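4'-phospho-dehydrooxetanocin synthase (Bacillus megaterium, PDB 5UL3) catalyses the oxidative ring contraction of dAMP to an oxetane aldehyde in oxetanocin A biosynthesis, using cobalamin, a [4Fe-4S] cluster and S-adenosylmethionine. Local coordinates at residues Gln177-Phe187 with Asp208-Ile219; Gly434-Gln442 with Leu486-Glu494. All blocks are in the same frame, centred on the assembly; numbering follows the deposited sequence. Where two conformers were deposited one is given.

Contact 1 of 2, residues Gln177-Phe187 with Asp208-Ile219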
# COMPACT_ATOMS: atom_id res chain seq x y z
N GLN A 177 -25.07 -17.41 -0.26
CA GLN A 177 -25.52 -17.76 -1.61
C GLN A 177 -25.30 -16.62 -2.61
O GLN A 177 -26.26 -16.14 -3.23
CB GLN A 177 -26.98 -18.20 -1.60
CG GLN A 177 -27.16 -19.55 -0.92
CD GLN A 177 -26.45 -20.64 -1.69
OE1 GLN A 177 -26.58 -20.73 -2.91
NE2 GLN A 177 -25.67 -21.45 -0.99
N PRO A 178 -24.07 -16.17 -2.78
CA PRO A 178 -23.82 -15.02 -3.67
C PRO A 178 -24.02 -15.39 -5.13
O PRO A 178 -23.89 -16.54 -5.54
CB PRO A 178 -22.35 -14.69 -3.39
CG PRO A 178 -21.74 -16.00 -2.97
CD PRO A 178 -22.83 -16.71 -2.20
N ASP A 179 -24.33 -14.37 -5.93
CA ASP A 179 -24.38 -14.54 -7.38
C ASP A 179 -23.03 -14.34 -8.05
O ASP A 179 -22.79 -14.89 -9.12
CB ASP A 179 -25.38 -13.55 -7.98
CG ASP A 179 -26.74 -13.70 -7.35
OD1 ASP A 179 -27.22 -14.84 -7.30
OD2 ASP A 179 -27.28 -12.70 -6.83
N ILE A 180 -22.15 -13.55 -7.43
CA ILE A 180 -20.79 -13.33 -7.92
C ILE A 180 -19.86 -13.47 -6.73
O ILE A 180 -20.13 -12.90 -5.67
CB ILE A 180 -20.62 -11.93 -8.56
CG1 ILE A 180 -21.55 -11.77 -9.77
CG2 ILE A 180 -19.15 -11.74 -9.03
CD1 ILE A 180 -21.71 -10.31 -10.21
N ILE A 181 -18.78 -14.23 -6.90
CA ILE A 181 -17.76 -14.35 -5.87
C ILE A 181 -16.47 -13.78 -6.43
O ILE A 181 -16.08 -14.14 -7.55
CB ILE A 181 -17.55 -15.81 -5.42
CG1 ILE A 181 -18.85 -16.36 -4.81
CG2 ILE A 181 -16.41 -15.90 -4.41
CD1 ILE A 181 -18.82 -17.86 -4.59
N GLY A 182 -15.83 -12.90 -5.69
CA GLY A 182 -14.56 -12.33 -6.12
C GLY A 182 -13.49 -12.51 -5.06
O GLY A 182 -13.73 -12.26 -3.88
N LEU A 183 -12.30 -12.91 -5.51
CA LEU A 183 -11.13 -12.99 -4.65
C LEU A 183 -10.10 -11.95 -5.08
O LEU A 183 -9.79 -11.84 -6.27
CB LEU A 183 -10.47 -14.38 -4.70
CG LEU A 183 -11.35 -15.63 -4.61
CD1 LEU A 183 -10.43 -16.87 -4.58
CD2 LEU A 183 -12.26 -15.56 -3.37
N SER A 184 -9.57 -11.21 -4.11
CA SER A 184 -8.43 -10.34 -4.33
C SER A 184 -7.15 -11.14 -4.04
O SER A 184 -6.95 -11.59 -2.91
CB SER A 184 -8.53 -9.10 -3.44
OG SER A 184 -7.57 -8.11 -3.81
N VAL A 185 -6.31 -11.32 -5.06
CA VAL A 185 -5.18 -12.24 -5.01
C VAL A 185 -3.90 -11.41 -5.15
O VAL A 185 -3.63 -10.85 -6.22
CB VAL A 185 -5.25 -13.31 -6.11
CG1 VAL A 185 -4.05 -14.25 -6.01
CG2 VAL A 185 -6.56 -14.09 -6.02
N ASN A 186 -3.13 -11.34 -4.08
CA ASN A 186 -1.94 -10.50 -3.99
C ASN A 186 -0.69 -11.37 -3.97
O ASN A 186 -0.77 -12.60 -3.96
CB ASN A 186 -2.02 -9.62 -2.74
CG ASN A 186 -1.53 -8.24 -3.00
OD1 ASN A 186 -0.59 -8.04 -3.78
ND2 ASN A 186 -2.17 -7.25 -2.40
N PHE A 187 0.47 -10.70 -3.99
CA PHE A 187 1.77 -11.38 -3.89
C PHE A 187 1.76 -12.44 -2.80
O PHE A 187 1.35 -12.18 -1.67
CB PHE A 187 2.88 -10.37 -3.60
CG PHE A 187 3.15 -9.41 -4.72
CD1 PHE A 187 3.90 -9.80 -5.82
CD2 PHE A 187 2.66 -8.11 -4.68
CE1 PHE A 187 4.15 -8.93 -6.86
CE2 PHE A 187 2.92 -7.22 -5.73
CZ PHE A 187 3.67 -7.64 -6.81
N ASP A 208 -24.13 -26.73 -4.32
CA ASP A 208 -24.25 -25.93 -3.10
C ASP A 208 -24.09 -24.43 -3.35
O ASP A 208 -24.51 -23.63 -2.50
CB ASP A 208 -23.19 -26.36 -2.08
CG ASP A 208 -23.36 -27.81 -1.66
OD1 ASP A 208 -24.52 -28.26 -1.55
OD2 ASP A 208 -22.33 -28.49 -1.45
N LEU A 209 -23.47 -24.05 -4.46
CA LEU A 209 -23.26 -22.66 -4.86
C LEU A 209 -23.54 -22.55 -6.35
O LEU A 209 -23.33 -23.50 -7.10
CB LEU A 209 -21.80 -22.18 -4.62
CG LEU A 209 -21.23 -22.04 -3.21
CD1 LEU A 209 -19.71 -21.79 -3.27
CD2 LEU A 209 -21.94 -20.94 -2.44
N SER A 210 -23.99 -21.37 -6.78
CA SER A 210 -24.04 -21.07 -8.21
C SER A 210 -23.67 -19.60 -8.38
O SER A 210 -24.44 -18.71 -8.00
CB SER A 210 -25.42 -21.37 -8.80
OG SER A 210 -25.70 -22.76 -8.70
N SER A 211 -22.48 -19.35 -8.92
CA SER A 211 -21.92 -18.01 -8.95
C SER A 211 -21.00 -17.84 -10.14
O SER A 211 -20.30 -18.77 -10.55
CB SER A 211 -21.14 -17.70 -7.66
OG SER A 211 -21.87 -18.01 -6.49
N ILE A 212 -21.01 -16.63 -10.68
CA ILE A 212 -19.89 -16.14 -11.48
C ILE A 212 -18.69 -15.97 -10.56
O ILE A 212 -18.80 -15.34 -9.50
CB ILE A 212 -20.25 -14.80 -12.14
CG1 ILE A 212 -21.46 -14.96 -13.07
CG2 ILE A 212 -19.02 -14.22 -12.89
CD1 ILE A 212 -21.98 -13.62 -13.57
N ILE A 213 -17.55 -16.54 -10.94
CA ILE A 213 -16.33 -16.47 -10.15
C ILE A 213 -15.35 -15.54 -10.85
O ILE A 213 -15.10 -15.70 -12.05
CB ILE A 213 -15.70 -17.86 -9.95
CG1 ILE A 213 -16.75 -18.86 -9.47
CG2 ILE A 213 -14.55 -17.79 -8.96
CD1 ILE A 213 -17.36 -18.50 -8.13
N THR A 214 -14.79 -14.59 -10.11
CA THR A 214 -13.78 -13.71 -10.67
C THR A 214 -12.64 -13.53 -9.66
O THR A 214 -12.84 -13.65 -8.45
CB THR A 214 -14.40 -12.35 -11.10
OG1 THR A 214 -13.38 -11.50 -11.65
CG2 THR A 214 -15.09 -11.63 -9.95
N VAL A 215 -11.43 -13.26 -10.16
CA VAL A 215 -10.32 -12.91 -9.29
C VAL A 215 -9.74 -11.61 -9.83
O VAL A 215 -9.83 -11.33 -11.03
CB VAL A 215 -9.21 -13.98 -9.20
CG1 VAL A 215 -9.70 -15.24 -8.42
CG2 VAL A 215 -8.70 -14.34 -10.59
N GLY A 216 -9.17 -10.81 -8.93
CA GLY A 216 -8.57 -9.55 -9.33
C GLY A 216 -7.30 -9.27 -8.56
O GLY A 216 -6.83 -10.14 -7.81
N ASN A 217 -6.80 -8.05 -8.69
CA ASN A 217 -5.50 -7.61 -8.19
C ASN A 217 -4.36 -8.17 -9.05
O ASN A 217 -4.59 -8.86 -10.05
CB ASN A 217 -5.29 -7.97 -6.71
CG ASN A 217 -4.53 -6.89 -5.94
OD1 ASN A 217 -3.75 -6.12 -6.53
ND2 ASN A 217 -4.75 -6.83 -4.63
N VAL A 218 -3.13 -7.85 -8.67
CA VAL A 218 -2.03 -7.85 -9.64
C VAL A 218 -1.57 -9.27 -10.02
O VAL A 218 -1.10 -9.48 -11.15
CB VAL A 218 -0.86 -7.02 -9.08
CG1 VAL A 218 -0.29 -7.66 -7.84
CG2 VAL A 218 0.20 -6.79 -10.17
N ILE A 219 -1.71 -10.25 -9.13
CA ILE A 219 -1.13 -11.57 -9.39
C ILE A 219 -1.86 -12.28 -10.54
O ILE A 219 -1.18 -12.70 -11.50
CB ILE A 219 -1.10 -12.42 -8.10
CG1 ILE A 219 0.03 -11.94 -7.18
CG2 ILE A 219 -0.93 -13.89 -8.40
CD1 ILE A 219 1.37 -11.83 -7.89
O HOH W 1 -24.66 -19.40 -4.71
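Gln177 reaches Asp208 through its amide: bent at chi2 (-64°), the side chain brings NE2 to 2.9 Å from Asp208 O, with that oxygen practically in the amide plane. NE2 also donates to Leu174 O, and a water that accepts from Ser210 N lies within bonding reach of Gln177 OE1 and Pro178 O. The carbonyl of Pro178 accepts from the Ser211 hydroxyl, OG to O 2.7 Å, the donor standing well above the carbonyl plane. From Asp179 the two chains run as neighbouring parallel strands, 180-184 and 212-216, their axes 4.7 Å apart and inclined by 19°. Six backbone bonds, from Ile212 N to Asp179 O at one end to Val185 N to Gly216 O at the other, zip them together. Ile180 lies alongside Ile212, both pointing the same way, Ile180 CG1 4.1 Å from Ile212 CB. On the other face, Ile181 CB receives Ile213 CD1 at 3.8 Å, while Ile181 CD1 reaches Leu209 CD1 and Ser211 OG; Leu183 CB then packs on Val215 CG1, and Leu183 also touches Leu197 of helix 190-205. At Ser184, OG lies anti to the backbone N (chi1 -169°) and accepts from Asn217 ND2 at 3.2 Å, tilted from the amide plane, and also bonds N3B of cobalamin. The Val185 and Ile219 side chains cross at about a right angle, touching through CG1 and CG2, and the Phe187 ring touches Ile219 CD1 and Val218 CG1 obliquely. Strand 180-184, helix 190-205 and strand 212-216 form a right-handed beta-alpha-beta crossover of the Rossmann domain that houses cobalamin. Its chemistry is thus divided: backbone bonds join the strands, apolar side chains pack beside them, and the Ser184 hydroxyl is engaged by both Asn217 and cobalamin, which would probably restrict its rotation.

Contact 2 of 2, residues Gly434-Gln442 with Leu486-Glu494. With EDO (1,2-ethanediol), chain X.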
# COMPACT_ATOMS: atom_id res chain seq x y z
N GLY A 434 10.94 7.79 -2.76
CA GLY A 434 11.57 6.79 -3.60
C GLY A 434 12.88 7.25 -4.21
O GLY A 434 12.99 7.40 -5.43
N VAL A 435 13.88 7.48 -3.36
CA VAL A 435 15.22 7.87 -3.82
C VAL A 435 15.81 6.79 -4.74
O VAL A 435 16.22 7.07 -5.88
CB VAL A 435 16.14 8.13 -2.61
CG1 VAL A 435 17.59 8.23 -3.02
CG2 VAL A 435 15.71 9.40 -1.88
N GLU A 436 15.90 5.56 -4.23
CA GLU A 436 16.30 4.32 -4.90
C GLU A 436 17.80 4.23 -5.20
O GLU A 436 18.36 3.13 -5.20
CB GLU A 436 15.49 4.09 -6.19
CG GLU A 436 13.94 4.02 -6.03
CD GLU A 436 13.44 3.30 -4.78
OE1 GLU A 436 12.35 3.65 -4.28
OE2 GLU A 436 14.10 2.37 -4.28
N SER A 437 18.47 5.36 -5.43
CA SER A 437 19.89 5.27 -5.75
C SER A 437 20.59 6.58 -5.42
O SER A 437 19.97 7.64 -5.41
CB SER A 437 20.10 4.93 -7.24
OG SER A 437 21.50 4.92 -7.55
N GLY A 438 21.89 6.49 -5.16
CA GLY A 438 22.73 7.67 -5.07
C GLY A 438 23.76 7.77 -6.17
O GLY A 438 24.67 8.60 -6.05
N SER A 439 23.66 6.96 -7.22
CA SER A 439 24.62 6.95 -8.32
C SER A 439 23.92 7.44 -9.57
O SER A 439 22.88 6.91 -9.95
CB SER A 439 25.17 5.53 -8.52
OG SER A 439 25.56 5.33 -9.88
N ASN A 440 24.49 8.45 -10.23
CA ASN A 440 23.76 9.04 -11.36
C ASN A 440 23.55 8.03 -12.48
O ASN A 440 22.47 8.00 -13.10
CB ASN A 440 24.48 10.30 -11.85
CG ASN A 440 24.29 11.46 -10.89
OD1 ASN A 440 23.25 11.55 -10.23
ND2 ASN A 440 25.28 12.35 -10.80
N GLN A 441 24.55 7.19 -12.76
CA GLN A 441 24.37 6.13 -13.75
C GLN A 441 23.26 5.17 -13.34
O GLN A 441 22.40 4.82 -14.16
CB GLN A 441 25.68 5.35 -13.93
CG GLN A 441 26.77 6.11 -14.63
CD GLN A 441 28.07 5.31 -14.70
OE1 GLN A 441 28.15 4.18 -14.20
NE2 GLN A 441 29.09 5.90 -15.31
N GLN A 442 23.26 4.74 -12.08
CA GLN A 442 22.23 3.79 -11.64
C GLN A 442 20.85 4.43 -11.64
O GLN A 442 19.87 3.79 -12.05
CB GLN A 442 22.58 3.25 -10.25
CG GLN A 442 21.69 2.08 -9.78
CD GLN A 442 22.07 1.62 -8.39
OE1 GLN A 442 22.28 2.45 -7.51
NE2 GLN A 442 22.19 0.32 -8.19
N LEU A 486 28.56 1.22 -6.79
CA LEU A 486 28.48 0.92 -5.36
C LEU A 486 29.25 1.96 -4.55
O LEU A 486 28.77 2.42 -3.52
CB LEU A 486 28.99 -0.49 -5.05
CG LEU A 486 28.30 -1.68 -5.74
CD1 LEU A 486 28.99 -2.98 -5.36
CD2 LEU A 486 26.78 -1.74 -5.43
N LYS A 487 30.45 2.33 -5.01
CA LYS A 487 31.19 3.37 -4.31
C LYS A 487 30.42 4.68 -4.29
O LYS A 487 30.40 5.37 -3.27
CB LYS A 487 32.56 3.57 -4.98
CG LYS A 487 33.44 2.35 -4.90
CD LYS A 487 34.86 2.66 -5.41
CE LYS A 487 35.80 1.48 -5.18
NZ LYS A 487 37.21 1.78 -5.62
N GLU A 488 29.80 5.04 -5.42
CA GLU A 488 28.99 6.25 -5.47
C GLU A 488 27.81 6.15 -4.50
O GLU A 488 27.47 7.12 -3.82
CB GLU A 488 28.49 6.49 -6.89
CG GLU A 488 29.59 6.83 -7.90
CD GLU A 488 29.20 6.48 -9.34
OE1 GLU A 488 28.00 6.31 -9.62
OE2 GLU A 488 30.11 6.36 -10.20
N ASN A 489 27.18 4.98 -4.44
CA ASN A 489 26.07 4.78 -3.50
C ASN A 489 26.52 4.94 -2.06
O ASN A 489 25.85 5.61 -1.26
CB ASN A 489 25.47 3.40 -3.72
CG ASN A 489 24.47 3.38 -4.85
OD1 ASN A 489 24.07 4.42 -5.35
ND2 ASN A 489 24.07 2.19 -5.26
N LEU A 490 27.62 4.28 -1.70
CA LEU A 490 28.12 4.35 -0.33
C LEU A 490 28.45 5.79 0.07
O LEU A 490 28.13 6.22 1.18
CB LEU A 490 29.35 3.45 -0.19
CG LEU A 490 29.13 1.95 -0.33
CD1 LEU A 490 30.49 1.25 -0.48
CD2 LEU A 490 28.37 1.40 0.90
N ASP A 491 29.11 6.53 -0.83
CA ASP A 491 29.39 7.95 -0.60
C ASP A 491 28.10 8.73 -0.34
O ASP A 491 28.01 9.49 0.63
CB ASP A 491 30.12 8.55 -1.80
CG ASP A 491 31.58 8.12 -1.89
OD1 ASP A 491 32.08 7.52 -0.92
OD2 ASP A 491 32.21 8.40 -2.93
N PHE A 492 27.11 8.56 -1.22
CA PHE A 492 25.81 9.20 -1.02
C PHE A 492 25.22 8.88 0.35
O PHE A 492 24.77 9.78 1.07
CB PHE A 492 24.84 8.74 -2.13
CG PHE A 492 23.41 9.20 -1.93
CD1 PHE A 492 22.98 10.43 -2.42
CD2 PHE A 492 22.49 8.38 -1.30
CE1 PHE A 492 21.65 10.84 -2.27
CE2 PHE A 492 21.17 8.79 -1.14
CZ PHE A 492 20.75 10.02 -1.62
N LEU A 493 25.19 7.59 0.71
CA LEU A 493 24.57 7.14 1.95
C LEU A 493 25.31 7.63 3.19
O LEU A 493 24.69 7.72 4.26
CB LEU A 493 24.49 5.61 1.96
CG LEU A 493 23.52 5.05 0.92
CD1 LEU A 493 23.83 3.61 0.73
CD2 LEU A 493 22.07 5.23 1.39
N GLU A 494 26.59 7.93 3.08
CA GLU A 494 27.38 8.46 4.19
C GLU A 494 27.29 9.98 4.32
O GLU A 494 27.85 10.53 5.27
CB GLU A 494 28.85 8.02 4.04
CG GLU A 494 29.04 6.55 4.32
CD GLU A 494 30.36 6.00 3.80
OE1 GLU A 494 31.35 6.76 3.77
OE2 GLU A 494 30.38 4.81 3.42
C1 EDO X . 11.85 -0.16 -3.27
O1 EDO X . 13.04 0.57 -2.92
C2 EDO X . 11.03 0.59 -4.33
O2 EDO X . 10.55 1.85 -3.82
O HOH W 2 26.90 9.52 -9.19
O HOH W 3 27.28 7.75 -11.79
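At the turn that leaves the S-adenosylmethionine-binding strand 432-436, Gly438 and Ser439 lie against helix 484-493, where Glu488, Asn489 and Phe492 meet them. Asn489 OD1 accepts from Gly438 N at 3.0 Å, the donor standing 37° out of the carbonyl plane. Its ND2 points to Gln442 OE1, 2.9 Å away and almost exactly in the Asn489 amide plane; the two amide planes are inclined by only 27°. Gln442 OE1 also receives the Ser437 hydroxyl, OG to OE1 2.6 Å, so two donors grip this buried oxygen, while Gln442 NE2 is held by Met475 O and Asp477 OD1. These bonds fix the rotation of both amides.

Gly438 CA sits over one face of the Phe492 ring, a CH-pi contact 3.9 Å from the centroid and displaced toward the rim. With CG anti to the backbone N (chi1 173°), the ring extends under the glycine, and Val435 CG1 comes to 3.9 Å from its CZ. An ST turn, in which Ser437 OG accepts from Ser439 N, leads into helix 440-445 of the partial TIM-barrel radical domain. Ser439 is its N-cap: OG accepts from Gln442 N at 3.2 Å and donates to Glu488 OE1 at 2.6 Å, meeting that oxygen nearly along its C-O axis. Glu488, extended beyond CG, thereby brings its carboxylate to the start of helix 440-445, a placement that the helix dipole probably favours. One water joins Glu488 OE1 to Gln441 N, and a second, through a weak bond to OE1, joins it to Asn440 N. On the strand, Glu436, a binding residue for S-adenosylmethionine, turns its carboxylate to an ethanediol, probably from the crystallisation liquor, with OE1 accepting from EDO O2 at 2.6 Å.

How the contacts relate
Contact 1 closes along the chain before contact 2 opens, and the two lie on opposite sides of the chain's centre, their centres 43 Å apart and their nearest atoms about 14 Å apart. They share no sheet. Contact 1 spans two central strands of the mixed sheet in the cobalamin-binding Rossmann domain and includes Ser184, a cobalamin ligand at the C-terminal end of one; contact 2 begins at the C-terminal end of strand 432-436, where Glu436 binds S-adenosylmethionine, and packs the connection to helix 440-445 on helix 484-493 in the radical SAM domain. Residues of both domains bind cobalamin, consistent with an active site between them.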